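Local coordinates for protein B-agarase (Saccharophagus degradans, PDB 4BQ2) that hydrolyses beta-1,4 linkages in agarose, working from chain ends as a family 50 exo-beta-agarase, at residues Ala332-Ala337 with Arg372-Ser377; Asn346-Tyr351 with Asn357-Arg362; Gly416-Pro421 with Gly601-Asp606; Asp489-Phe494 with Ile650-Ile655. All blocks are in the same frame, centred on the assembly; numbering follows the deposited sequence. Where two conformers were deposited one is given.

Interaction 1. Residues Ala332-Ala337 with Arg372-Ser377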
loop_
_atom_site.group_PDB
_atom_site.type_symbol
_atom_site.label_atom_id
_atom_site.label_comp_id
_atom_site.label_asym_id
_atom_site.label_seq_id
_atom_site.Cartn_x
_atom_site.Cartn_y
_atom_site.Cartn_z
ATOM N N ALA A 332 12.077 31.664 -9.700
ATOM C CA ALA A 332 11.664 32.979 -10.220
ATOM C C ALA A 332 10.639 32.890 -11.352
ATOM O O ALA A 332 9.856 33.813 -11.542
ATOM C CB ALA A 332 12.878 33.806 -10.650
ATOM N N THR A 333 10.643 31.779 -12.092
ATOM C CA THR A 333 9.692 31.551 -13.196
ATOM C C THR A 333 8.394 30.910 -12.698
ATOM O O THR A 333 7.479 30.630 -13.468
ATOM C CB THR A 333 10.265 30.639 -14.295
ATOM O OG1 THR A 333 10.278 29.261 -13.846
ATOM C CG2 THR A 333 11.667 31.107 -14.748
ATOM N N ARG A 334 8.322 30.706 -11.390
ATOM C CA ARG A 334 7.188 30.039 -10.755
ATOM C C ARG A 334 5.809 30.655 -11.063
ATOM O O ARG A 334 5.636 31.881 -11.065
ATOM C CB ARG A 334 7.511 29.966 -9.281
ATOM C CG ARG A 334 6.396 29.865 -8.283
ATOM C CD ARG A 334 7.144 29.831 -6.964
ATOM N NE ARG A 334 6.555 28.889 -6.035
ATOM C CZ ARG A 334 5.605 29.214 -5.176
ATOM N NH1 ARG A 334 5.147 30.469 -5.138
ATOM N NH2 ARG A 334 5.130 28.292 -4.347
ATOM N N HIS A 335 4.845 29.788 -11.366
ATOM C CA HIS A 335 3.499 30.212 -11.793
ATOM C C HIS A 335 2.440 29.213 -11.352
ATOM O O HIS A 335 2.716 28.013 -11.187
ATOM C CB HIS A 335 3.411 30.460 -13.326
ATOM C CG HIS A 335 3.635 29.231 -14.160
ATOM N ND1 HIS A 335 4.873 28.884 -14.662
ATOM C CD2 HIS A 335 2.778 28.261 -14.567
ATOM C CE1 HIS A 335 4.767 27.759 -15.349
ATOM N NE2 HIS A 335 3.509 27.356 -15.299
ATOM N N LEU A 336 1.226 29.718 -11.171
ATOM C CA LEU A 336 0.101 28.902 -10.767
ATOM C C LEU A 336 -0.326 27.955 -11.882
ATOM O O LEU A 336 -0.528 28.365 -13.021
ATOM C CB LEU A 336 -1.062 29.806 -10.332
ATOM C CG LEU A 336 -2.150 29.241 -9.409
ATOM C CD1 LEU A 336 -1.534 28.742 -8.107
ATOM C CD2 LEU A 336 -3.260 30.265 -9.140
ATOM N N ALA A 337 -0.436 26.676 -11.548
ATOM C CA ALA A 337 -0.964 25.669 -12.467
ATOM C C ALA A 337 -2.227 25.036 -11.877
ATOM O O ALA A 337 -3.126 24.625 -12.603
ATOM C CB ALA A 337 0.092 24.610 -12.770
ATOM N N ARG A 372 3.190 17.067 -13.296
ATOM C CA ARG A 372 4.505 17.502 -12.871
ATOM C C ARG A 372 4.291 18.765 -12.047
ATOM O O ARG A 372 3.225 19.397 -12.101
ATOM C CB ARG A 372 5.366 17.868 -14.083
ATOM C CG ARG A 372 4.762 19.011 -14.890
ATOM C CD ARG A 372 5.611 19.428 -16.079
ATOM N NE ARG A 372 5.244 20.792 -16.486
ATOM C CZ ARG A 372 5.218 21.246 -17.745
ATOM N NH1 ARG A 372 5.559 20.461 -18.758
ATOM N NH2 ARG A 372 4.857 22.501 -17.990
ATOM N N GLY A 373 5.304 19.162 -11.291
ATOM C CA GLY A 373 5.112 20.362 -10.507
ATOM C C GLY A 373 6.021 20.529 -9.323
ATOM O O GLY A 373 6.773 19.606 -8.921
ATOM N N GLU A 374 5.963 21.738 -8.785
ATOM C CA GLU A 374 6.642 22.052 -7.550
ATOM C C GLU A 374 5.948 21.299 -6.402
ATOM O O GLU A 374 4.721 21.100 -6.398
ATOM C CB GLU A 374 6.645 23.570 -7.330
ATOM C CG GLU A 374 7.165 24.022 -5.967
ATOM C CD GLU A 374 6.800 25.464 -5.667
ATOM O OE1 GLU A 374 5.691 25.700 -5.114
ATOM O OE2 GLU A 374 7.628 26.355 -5.975
ATOM N N ALA A 375 6.763 20.811 -5.470
ATOM C CA ALA A 375 6.257 20.156 -4.277
ATOM C C ALA A 375 7.016 20.706 -3.053
ATOM O O ALA A 375 8.062 21.350 -3.208
ATOM C CB ALA A 375 6.382 18.639 -4.423
ATOM N N TYR A 376 6.470 20.538 -1.854
ATOM C CA TYR A 376 7.182 20.982 -0.662
ATOM C C TYR A 376 7.152 19.870 0.365
ATOM O O TYR A 376 6.131 19.196 0.524
ATOM C CB TYR A 376 6.588 22.284 -0.084
ATOM C CG TYR A 376 7.413 22.918 1.039
ATOM C CD1 TYR A 376 8.538 23.681 0.740
ATOM C CD2 TYR A 376 7.063 22.747 2.382
ATOM C CE1 TYR A 376 9.301 24.275 1.737
ATOM C CE2 TYR A 376 7.824 23.327 3.396
ATOM C CZ TYR A 376 8.944 24.105 3.056
ATOM O OH TYR A 376 9.734 24.701 4.023
ATOM N N SER A 377 8.293 19.643 1.014
ATOM C CA SER A 377 8.383 18.663 2.092
ATOM C C SER A 377 8.356 19.353 3.452
ATOM O O SER A 377 9.386 19.850 3.939
ATOM C CB SER A 377 9.654 17.790 1.959
ATOM O OG SER A 377 9.689 16.900 3.075
#
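R334 and E374 carry the tight part of this contact through a two-pronged salt bridge. The guanidinium is presented side-on. NE of R334 meets OE2 of E374 at 2.8 Å, in the guanidinium plane and almost straight (174° at the hydrogen), while NH2 of R334 reaches OE1 of E374 at 2.8 Å along a more bent path. OE1 is met on its syn lone pair, and the two flat groups lie 28° apart, nearly coplanar, as expected when each nitrogen takes its own oxygen. A bend in the arginine chain (chi3 -140°) turns this edge toward the carboxylate. Both oxygens have a second partner, OE1 in T298 OG1 and OE2 in Y302 OH, so the rotation of the buried carboxylate is well fixed; Y300 adds a cation-pi contact to R334. The topology explains the spacing. In the four-stranded antiparallel sheet, strand 296-301 runs between strands 335-336 and 373-376, so the salt bridge spans an intervening strand, with the CA atoms of R334 and E374 8.6 Å apart. The other side is looser: H335 is partly exposed, and L336 and A337 beyond it are open to solvent. H335 turns its CB from the opposing strand, and its ND1 makes a weak 3.4 Å hydrogen bond to O of T333. NE2 of H335 stays 5.7 Å from NH2 of R372, whose NE instead forms a salt bridge with D301.

Interaction 2. Residues Asn346-Tyr351 with Asn357-Arg362; sequences NWLPDY and NHYNYR
L348 makes the first approach along the loop, its CB lying 3.5 Å from OH of Y359, while the neighbouring helix 378-387 contributes F378 to the surroundings of its side chain. P349 follows and takes the larger share. Its ring comes from the opposite direction to the tyrosine, with CG of P349 3.7 Å from CE2 of Y359 and CD of P349 3.6 Å from OH of Y359. The polar event is on the backbone: OH of Y359 donates to O of P349 at 2.7 Å. The hydroxyl lies in the carbonyl plane, on a lone pair, with a C=O...donor angle of 138°, and the carbonyl oxygen in turn lies at the edge of the phenol ring, in its plane. N of P349 is 3.4 Å from OH of Y359 but has no hydrogen to share. With CG of Y359 placed beside its own backbone N (chi1 -80°), the ring extends to the loop, and it also meets the ring of Y376 edge-to-face; P349 touches Y376 as well. A tyrosine on outer strand 359-362 thus binds a main-chain carbonyl of the preceding loop, which lies against a four-stranded antiparallel sheet.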
loop_
_atom_site.group_PDB
_atom_site.type_symbol
_atom_site.label_atom_id
_atom_site.label_comp_id
_atom_site.label_asym_id
_atom_site.label_seq_id
_atom_site.Cartn_x
_atom_site.Cartn_y
_atom_site.Cartn_z
ATOM N N ASN A 346 -1.547 27.225 3.950
ATOM C CA ASN A 346 -1.597 28.491 4.684
ATOM C C ASN A 346 -0.240 29.192 4.639
ATOM O O ASN A 346 -0.168 30.415 4.777
ATOM C CB ASN A 346 -2.031 28.322 6.144
ATOM C CG ASN A 346 -3.543 28.173 6.312
ATOM O OD1 ASN A 346 -4.312 28.414 5.400
ATOM N ND2 ASN A 346 -3.951 27.743 7.478
ATOM N N TRP A 347 0.832 28.415 4.472
ATOM C CA TRP A 347 2.177 28.997 4.434
ATOM C C TRP A 347 3.080 28.220 3.513
ATOM O O TRP A 347 3.223 27.003 3.665
ATOM C CB TRP A 347 2.792 29.006 5.838
ATOM C CG TRP A 347 4.229 29.515 5.901
ATOM C CD1 TRP A 347 4.622 30.816 6.051
ATOM C CD2 TRP A 347 5.447 28.735 5.838
ATOM N NE1 TRP A 347 5.999 30.898 6.094
ATOM C CE2 TRP A 347 6.528 29.639 5.963
ATOM C CE3 TRP A 347 5.723 27.363 5.699
ATOM C CZ2 TRP A 347 7.876 29.214 5.955
ATOM C CZ3 TRP A 347 7.046 26.942 5.684
ATOM C CH2 TRP A 347 8.112 27.866 5.813
ATOM N N LEU A 348 3.700 28.921 2.567
ATOM C CA LEU A 348 4.818 28.361 1.797
ATOM C C LEU A 348 5.922 29.425 1.763
ATOM O O LEU A 348 5.620 30.617 1.659
ATOM C CB LEU A 348 4.387 27.967 0.390
ATOM C CG LEU A 348 3.475 26.740 0.254
ATOM C CD1 LEU A 348 2.954 26.665 -1.168
ATOM C CD2 LEU A 348 4.229 25.462 0.623
ATOM N N PRO A 349 7.196 29.012 1.915
ATOM C CA PRO A 349 8.283 29.994 2.027
ATOM C C PRO A 349 8.670 30.718 0.731
ATOM O O PRO A 349 8.582 30.140 -0.349
ATOM C CB PRO A 349 9.471 29.140 2.538
ATOM C CG PRO A 349 9.163 27.745 2.058
ATOM C CD PRO A 349 7.666 27.636 2.194
ATOM N N ASP A 350 9.088 31.989 0.858
ATOM C CA ASP A 350 9.749 32.724 -0.240
ATOM C C ASP A 350 11.133 32.113 -0.486
ATOM O O ASP A 350 11.662 31.465 0.409
ATOM C CB ASP A 350 9.913 34.208 0.137
ATOM C CG ASP A 350 8.582 34.889 0.445
ATOM O OD1 ASP A 350 7.563 34.563 -0.216
ATOM O OD2 ASP A 350 8.557 35.755 1.354
ATOM N N TYR A 351 11.683 32.379 -1.678
ATOM C CA TYR A 351 13.004 31.910 -2.143
ATOM C C TYR A 351 14.135 32.176 -1.160
ATOM O O TYR A 351 15.100 31.405 -1.088
ATOM C CB TYR A 351 13.358 32.577 -3.480
ATOM C CG TYR A 351 13.732 34.048 -3.362
ATOM C CD1 TYR A 351 12.876 34.956 -2.747
ATOM C CD2 TYR A 351 14.936 34.532 -3.875
ATOM C CE1 TYR A 351 13.203 36.289 -2.638
ATOM C CE2 TYR A 351 15.269 35.874 -3.764
ATOM C CZ TYR A 351 14.393 36.742 -3.146
ATOM O OH TYR A 351 14.695 38.077 -3.021
ATOM N N ASN A 357 14.868 25.638 1.041
ATOM C CA ASN A 357 15.535 24.471 0.459
ATOM C C ASN A 357 14.676 23.187 0.536
ATOM O O ASN A 357 15.084 22.125 0.053
ATOM C CB ASN A 357 16.915 24.259 1.073
ATOM C CG ASN A 357 16.848 24.017 2.558
ATOM O OD1 ASN A 357 16.458 24.898 3.339
ATOM N ND2 ASN A 357 17.198 22.801 2.962
ATOM N N HIS A 358 13.486 23.275 1.118
ATOM C CA HIS A 358 12.673 22.082 1.282
ATOM C C HIS A 358 11.653 21.932 0.153
ATOM O O HIS A 358 10.823 21.027 0.170
ATOM C CB HIS A 358 12.095 21.980 2.709
ATOM C CG HIS A 358 13.155 22.025 3.775
ATOM N ND1 HIS A 358 13.936 20.932 4.095
ATOM C CD2 HIS A 358 13.601 23.041 4.550
ATOM C CE1 HIS A 358 14.801 21.270 5.034
ATOM N NE2 HIS A 358 14.620 22.545 5.328
ATOM N N TYR A 359 11.738 22.825 -0.833
ATOM C CA TYR A 359 11.031 22.659 -2.096
ATOM C C TYR A 359 11.580 21.465 -2.882
ATOM O O TYR A 359 12.753 21.103 -2.756
ATOM C CB TYR A 359 11.110 23.922 -2.942
ATOM C CG TYR A 359 10.126 24.995 -2.516
ATOM C CD1 TYR A 359 8.751 24.812 -2.683
ATOM C CD2 TYR A 359 10.571 26.211 -1.966
ATOM C CE1 TYR A 359 7.847 25.794 -2.294
ATOM C CE2 TYR A 359 9.669 27.188 -1.577
ATOM C CZ TYR A 359 8.313 26.975 -1.753
ATOM O OH TYR A 359 7.415 27.952 -1.360
ATOM N N ASN A 360 10.703 20.866 -3.676
ATOM C CA ASN A 360 11.007 19.708 -4.507
ATOM C C ASN A 360 10.374 19.984 -5.869
ATOM O O ASN A 360 9.493 20.865 -5.997
ATOM C CB ASN A 360 10.402 18.443 -3.861
ATOM C CG ASN A 360 10.655 17.169 -4.674
ATOM O OD1 ASN A 360 11.682 17.024 -5.337
ATOM N ND2 ASN A 360 9.714 16.233 -4.610
ATOM N N TYR A 361 10.832 19.269 -6.890
ATOM C CA TYR A 361 10.138 19.272 -8.174
ATOM C C TYR A 361 10.036 17.844 -8.703
ATOM O O TYR A 361 11.047 17.143 -8.802
ATOM C CB TYR A 361 10.839 20.167 -9.200
ATOM C CG TYR A 361 9.988 20.355 -10.436
ATOM C CD1 TYR A 361 9.045 21.390 -10.506
ATOM C CD2 TYR A 361 10.082 19.473 -11.523
ATOM C CE1 TYR A 361 8.247 21.548 -11.629
ATOM C CE2 TYR A 361 9.274 19.630 -12.652
ATOM C CZ TYR A 361 8.353 20.667 -12.689
ATOM O OH TYR A 361 7.539 20.827 -13.798
ATOM N N ARG A 362 8.829 17.411 -9.051
ATOM C CA ARG A 362 8.680 16.104 -9.690
ATOM C C ARG A 362 8.342 16.275 -11.175
ATOM O O ARG A 362 7.537 17.123 -11.524
ATOM C CB ARG A 362 7.631 15.270 -8.949
ATOM C CG ARG A 362 8.095 14.768 -7.582
ATOM C CD ARG A 362 9.466 14.080 -7.641
ATOM N NE ARG A 362 9.769 13.324 -6.420
ATOM C CZ ARG A 362 10.991 13.118 -5.935
ATOM N NH1 ARG A 362 12.077 13.624 -6.536
ATOM N NH2 ARG A 362 11.131 12.414 -4.811
#

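Interaction 3. Residues Gly416-Pro421 with Gly601-Asp606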
loop_
_atom_site.group_PDB
_atom_site.type_symbol
_atom_site.label_atom_id
_atom_site.label_comp_id
_atom_site.label_asym_id
_atom_site.label_seq_id
_atom_site.Cartn_x
_atom_site.Cartn_y
_atom_site.Cartn_z
ATOM N N GLY A 416 14.090 -1.158 6.687
ATOM C CA GLY A 416 13.359 -1.991 5.736
ATOM C C GLY A 416 13.608 -1.464 4.349
ATOM O O GLY A 416 14.631 -0.800 4.088
ATOM N N ASN A 417 12.693 -1.767 3.439
ATOM C CA ASN A 417 12.874 -1.393 2.057
ATOM C C ASN A 417 12.863 0.116 1.846
ATOM O O ASN A 417 12.261 0.834 2.623
ATOM C CB ASN A 417 11.780 -2.031 1.190
ATOM C CG ASN A 417 12.206 -2.173 -0.255
ATOM O OD1 ASN A 417 13.423 -2.185 -0.571
ATOM N ND2 ASN A 417 11.239 -2.341 -1.136
ATOM N N TRP A 418 13.495 0.552 0.765
ATOM C CA TRP A 418 13.634 1.960 0.409
ATOM C C TRP A 418 14.246 2.741 1.564
ATOM O O TRP A 418 13.743 3.814 1.958
ATOM C CB TRP A 418 12.279 2.541 -0.031
ATOM C CG TRP A 418 11.723 1.747 -1.202
ATOM C CD1 TRP A 418 12.263 1.631 -2.443
ATOM C CD2 TRP A 418 10.481 1.017 -1.225
ATOM N NE1 TRP A 418 11.441 0.870 -3.251
ATOM C CE2 TRP A 418 10.356 0.458 -2.518
ATOM C CE3 TRP A 418 9.478 0.765 -0.264
ATOM C CZ2 TRP A 418 9.252 -0.324 -2.897
ATOM C CZ3 TRP A 418 8.373 -0.011 -0.629
ATOM C CH2 TRP A 418 8.281 -0.549 -1.946
ATOM N N THR A 419 15.327 2.172 2.092
ATOM C CA THR A 419 16.234 2.906 3.007
ATOM C C THR A 419 17.236 3.710 2.180
ATOM O O THR A 419 17.879 3.174 1.250
ATOM C CB THR A 419 16.925 1.926 3.973
ATOM O OG1 THR A 419 15.945 1.465 4.903
ATOM C CG2 THR A 419 18.093 2.616 4.757
ATOM N N ASP A 420 17.337 5.014 2.457
ATOM C CA ASP A 420 18.259 5.860 1.727
ATOM C C ASP A 420 19.668 5.276 1.818
ATOM O O ASP A 420 20.065 4.868 2.891
ATOM C CB ASP A 420 18.231 7.303 2.282
ATOM C CG ASP A 420 19.113 8.242 1.474
ATOM O OD1 ASP A 420 20.333 8.256 1.653
ATOM O OD2 ASP A 420 18.595 8.944 0.601
ATOM N N PRO A 421 20.410 5.216 0.690
ATOM C CA PRO A 421 21.744 4.624 0.675
ATOM C C PRO A 421 22.759 5.264 1.628
ATOM O O PRO A 421 23.778 4.635 1.921
ATOM C CB PRO A 421 22.202 4.801 -0.785
ATOM C CG PRO A 421 20.932 4.813 -1.550
ATOM C CD PRO A 421 19.952 5.550 -0.679
ATOM N N GLY A 601 12.956 -11.384 -3.996
ATOM C CA GLY A 601 11.688 -11.406 -4.767
ATOM C C GLY A 601 11.162 -10.029 -5.163
ATOM O O GLY A 601 11.936 -9.080 -5.217
ATOM N N ALA A 602 9.848 -9.913 -5.409
ATOM C CA ALA A 602 9.307 -8.759 -6.120
ATOM C C ALA A 602 8.105 -8.154 -5.416
ATOM O O ALA A 602 7.388 -7.312 -6.003
ATOM C CB ALA A 602 8.962 -9.137 -7.575
ATOM N N ARG A 603 7.901 -8.573 -4.158
ATOM C CA ARG A 603 6.875 -7.976 -3.286
ATOM C C ARG A 603 5.455 -8.066 -3.875
ATOM O O ARG A 603 4.895 -7.070 -4.401
ATOM C CB ARG A 603 7.274 -6.519 -2.930
ATOM C CG ARG A 603 8.751 -6.437 -2.511
ATOM C CD ARG A 603 9.288 -4.990 -2.508
ATOM N NE ARG A 603 8.563 -4.120 -1.573
ATOM C CZ ARG A 603 8.754 -4.104 -0.242
ATOM N NH1 ARG A 603 9.650 -4.908 0.351
ATOM N NH2 ARG A 603 8.064 -3.251 0.505
ATOM N N PHE A 604 4.859 -9.243 -3.738
ATOM C CA PHE A 604 3.539 -9.511 -4.346
ATOM C C PHE A 604 2.429 -8.920 -3.489
ATOM O O PHE A 604 2.336 -9.214 -2.284
ATOM C CB PHE A 604 3.277 -11.028 -4.410
ATOM C CG PHE A 604 4.239 -11.802 -5.259
ATOM C CD1 PHE A 604 4.489 -11.437 -6.578
ATOM C CD2 PHE A 604 4.843 -12.955 -4.756
ATOM C CE1 PHE A 604 5.340 -12.187 -7.374
ATOM C CE2 PHE A 604 5.694 -13.711 -5.542
ATOM C CZ PHE A 604 5.929 -13.334 -6.864
ATOM N N PRO A 605 1.558 -8.100 -4.090
ATOM C CA PRO A 605 0.359 -7.660 -3.369
ATOM C C PRO A 605 -0.758 -8.683 -3.526
ATOM O O PRO A 605 -0.634 -9.627 -4.341
ATOM C CB PRO A 605 -0.030 -6.371 -4.094
ATOM C CG PRO A 605 0.477 -6.547 -5.501
ATOM C CD PRO A 605 1.586 -7.612 -5.482
ATOM N N ASP A 606 -1.852 -8.508 -2.796
ATOM C CA ASP A 606 -2.982 -9.432 -2.951
ATOM C C ASP A 606 -3.651 -9.407 -4.327
ATOM O O ASP A 606 -4.245 -10.380 -4.755
ATOM C CB ASP A 606 -3.966 -9.294 -1.791
ATOM C CG ASP A 606 -4.789 -8.037 -1.848
ATOM O OD1 ASP A 606 -4.423 -7.050 -2.522
ATOM O OD2 ASP A 606 -5.846 -8.047 -1.195
#
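N417 lays its amide nitrogen over the guanidinium of R603, ND2 standing 3.1 Å above the plane and over its centre. The nearest atom is CZ of R603, 3.2 Å from ND2 of N417. The two planes are inclined by 48°, and since ND2 and NE of R603 are both donors, their closeness is face contact and not a hydrogen bond. The same ND2 also sits over the centre of the indole of W418, 3.2 Å above the ring plane, so the amide touches a face of each neighbour. W418 and R603 come from opposite directions with their flat groups 75° apart; CZ3 of W418 reaches NH2 of R603 at 3.4 Å in an oblique approach, and CH2 of W418 lies 3.6 Å from NE of R603. The R603 side chain folds at chi3 (61°), which carries its guanidinium to the amide. Its nitrogens are bound outside the two loops: NE is hydrogen-bonded to N490 OD1 and NH2 forms a salt bridge with E652 OE2. These two bonds fix the buried guanidinium's rotation and probably make R603 a second-shell support for the residues it grips; F487 adds a cation-pi contact. Both loops, with W418 about 4 Å from a bound glycerol, probably line the substrate pocket at the C-terminal ends of the strands of a (beta/alpha)8 barrel, as in clan GH-A.

Interaction 4. Residues Asp489-Phe494 with Ile650-Ile655; sequences DNEKSF and IGEFHI
The probable catalytic carboxylate pair of a clan GH-A (beta/alpha)8 barrel, E491 and E652, meets here across the presumed active site. OE2 of E491 and OE1 of E652 are 3.4 Å apart, both acceptors, with the carboxylates coming from opposite directions and their planes turned 46° to each other. The carboxylate carbons, CD of E491 and CD of E652, are 5.0 Å apart, consistent with the spacing used by retaining glycosidases. N490, just before E491 as in the Asn-Glu pair of this clan, joins the site through water: water 1 accepts from ND2 of N490 at 2.8 Å and donates to OE2 of E652 at 2.8 Å. The direct gap is wider, OD1 of N490 lying 3.6 Å from OE2 of E652, and R603 holds both oxygens, NE bonding OD1 and NH2 pairing with OE2. Each acid has further partners that orient it: W451 NE1 on OE1 and N627 ND2 on OE2 of E491, and Y629 OH on OE1 of E652, which also binds a glycerol. Loop 489-494 follows strand 483-488, whereas E652 is carried by strand 648-652, which runs between the parallel strands 624-627 and 693-699, with helix 673-688 packing on I650 and F653.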
loop_
_atom_site.group_PDB
_atom_site.type_symbol
_atom_site.label_atom_id
_atom_site.label_comp_id
_atom_site.label_asym_id
_atom_site.label_seq_id
_atom_site.Cartn_x
_atom_site.Cartn_y
_atom_site.Cartn_z
ATOM N N ASP A 489 12.180 -4.469 -7.708
ATOM C CA ASP A 489 10.818 -4.127 -8.198
ATOM C C ASP A 489 9.786 -4.232 -7.077
ATOM O O ASP A 489 10.145 -4.492 -5.959
ATOM C CB ASP A 489 10.419 -4.971 -9.424
ATOM C CG ASP A 489 11.156 -4.556 -10.692
ATOM O OD1 ASP A 489 11.670 -3.396 -10.768
ATOM O OD2 ASP A 489 11.230 -5.406 -11.624
ATOM N N ASN A 490 8.498 -3.993 -7.364
ATOM C CA ASN A 490 7.508 -3.930 -6.323
ATOM C C ASN A 490 6.116 -3.929 -6.939
ATOM O O ASN A 490 5.865 -3.122 -7.864
ATOM C CB ASN A 490 7.706 -2.621 -5.534
ATOM C CG ASN A 490 6.650 -2.405 -4.476
ATOM O OD1 ASN A 490 6.635 -3.123 -3.485
ATOM N ND2 ASN A 490 5.803 -1.366 -4.641
ATOM N N GLU A 491 5.231 -4.818 -6.456
ATOM C CA GLU A 491 3.805 -4.782 -6.840
ATOM C C GLU A 491 3.591 -4.666 -8.359
ATOM O O GLU A 491 2.826 -3.830 -8.859
ATOM C CB GLU A 491 3.102 -3.636 -6.090
ATOM C CG GLU A 491 3.163 -3.808 -4.574
ATOM C CD GLU A 491 2.295 -2.812 -3.823
ATOM O OE1 GLU A 491 1.691 -1.934 -4.474
ATOM O OE2 GLU A 491 2.213 -2.922 -2.573
ATOM N N LYS A 492 4.261 -5.544 -9.100
ATOM C CA LYS A 492 4.098 -5.603 -10.540
ATOM C C LYS A 492 2.736 -6.199 -10.846
ATOM O O LYS A 492 2.238 -7.047 -10.110
ATOM C CB LYS A 492 5.229 -6.442 -11.172
ATOM C CG LYS A 492 6.639 -5.919 -10.819
ATOM C CD LYS A 492 7.721 -6.513 -11.745
ATOM C CE LYS A 492 7.696 -5.790 -13.094
ATOM N NZ LYS A 492 8.137 -4.350 -13.030
ATOM N N SER A 493 2.121 -5.731 -11.922
ATOM C CA SER A 493 0.812 -6.255 -12.331
ATOM C C SER A 493 0.936 -7.582 -13.087
ATOM O O SER A 493 0.817 -7.622 -14.323
ATOM C CB SER A 493 0.074 -5.209 -13.176
ATOM O OG SER A 493 -0.289 -4.082 -12.360
ATOM N N PHE A 494 1.142 -8.669 -12.339
ATOM C CA PHE A 494 1.297 -9.996 -12.925
ATOM C C PHE A 494 -0.064 -10.625 -13.262
ATOM O O PHE A 494 -0.127 -11.654 -13.936
ATOM C CB PHE A 494 2.039 -10.934 -11.963
ATOM C CG PHE A 494 3.518 -10.834 -12.042
ATOM C CD1 PHE A 494 4.216 -11.387 -13.108
ATOM C CD2 PHE A 494 4.238 -10.222 -11.006
ATOM C CE1 PHE A 494 5.607 -11.312 -13.157
ATOM C CE2 PHE A 494 5.617 -10.140 -11.054
ATOM C CZ PHE A 494 6.308 -10.682 -12.118
ATOM N N ILE A 650 7.015 -10.495 4.799
ATOM C CA ILE A 650 6.029 -9.415 4.528
ATOM C C ILE A 650 6.775 -8.093 4.264
ATOM O O ILE A 650 7.490 -7.598 5.135
ATOM C CB ILE A 650 5.077 -9.215 5.726
ATOM C CG1 ILE A 650 4.202 -10.472 5.937
ATOM C CG2 ILE A 650 4.219 -7.933 5.547
ATOM C CD1 ILE A 650 3.224 -10.807 4.802
ATOM N N GLY A 651 6.648 -7.548 3.058
ATOM C CA GLY A 651 7.412 -6.333 2.696
ATOM C C GLY A 651 6.730 -5.075 3.193
ATOM O O GLY A 651 7.397 -4.031 3.383
ATOM N N GLU A 652 5.409 -5.181 3.391
ATOM C CA GLU A 652 4.524 -4.047 3.779
ATOM C C GLU A 652 3.282 -4.523 4.514
ATOM O O GLU A 652 2.651 -5.499 4.101
ATOM C CB GLU A 652 4.052 -3.284 2.534
ATOM C CG GLU A 652 5.199 -2.733 1.720
ATOM C CD GLU A 652 4.781 -2.017 0.459
ATOM O OE1 GLU A 652 3.570 -1.712 0.257
ATOM O OE2 GLU A 652 5.692 -1.763 -0.330
ATOM N N PHE A 653 2.956 -3.811 5.594
ATOM C CA PHE A 653 1.616 -3.785 6.191
ATOM C C PHE A 653 1.524 -2.446 6.913
ATOM O O PHE A 653 2.544 -1.756 7.111
ATOM C CB PHE A 653 1.367 -4.942 7.174
ATOM C CG PHE A 653 2.121 -4.834 8.497
ATOM C CD1 PHE A 653 3.492 -5.085 8.558
ATOM C CD2 PHE A 653 1.432 -4.553 9.693
ATOM C CE1 PHE A 653 4.180 -5.009 9.782
ATOM C CE2 PHE A 653 2.107 -4.494 10.919
ATOM C CZ PHE A 653 3.482 -4.708 10.962
ATOM N N HIS A 654 0.315 -2.090 7.305
ATOM C CA HIS A 654 0.106 -0.908 8.149
ATOM C C HIS A 654 -1.293 -0.850 8.739
ATOM O O HIS A 654 -2.168 -1.574 8.281
ATOM C CB HIS A 654 0.525 0.430 7.492
ATOM C CG HIS A 654 -0.246 0.849 6.259
ATOM N ND1 HIS A 654 -1.630 0.773 6.126
ATOM C CD2 HIS A 654 0.197 1.434 5.127
ATOM C CE1 HIS A 654 -1.990 1.252 4.948
ATOM N NE2 HIS A 654 -0.899 1.648 4.316
ATOM N N ILE A 655 -1.481 -0.014 9.764
ATOM C CA ILE A 655 -2.828 0.326 10.282
ATOM C C ILE A 655 -2.793 1.817 10.614
ATOM O O ILE A 655 -1.825 2.292 11.205
ATOM C CB ILE A 655 -3.140 -0.462 11.583
ATOM C CG1 ILE A 655 -3.091 -1.971 11.322
ATOM C CG2 ILE A 655 -4.519 -0.091 12.138
ATOM C CD1 ILE A 655 -1.833 -2.654 11.854
HETATM O O HOH W 1 4.374 -0.405 -2.401
#

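Overall arrangement
The four contacts form two groups. Interactions 1 and 2 have centres 8 Å apart and share the antiparallel sheet: strands 359-362 and 373-376 are neighbours, A375 O probably accepting from N360 N at 2.7 Å, and interaction 2 is nested within the chain loop closed by interaction 1. Interactions 3 and 4, with centres 7 Å apart, share the presumed active site. R603 joins them, its NE 2.9 Å from N490 OD1 and its NH2 2.9 Å from E652 OE2, while W418 packs on both partners; their segments alternate along the chain. The groups are separate, with centres about 29 to 31 Å apart and nearest atoms no closer than about 10 Å (interactions 2 and 3).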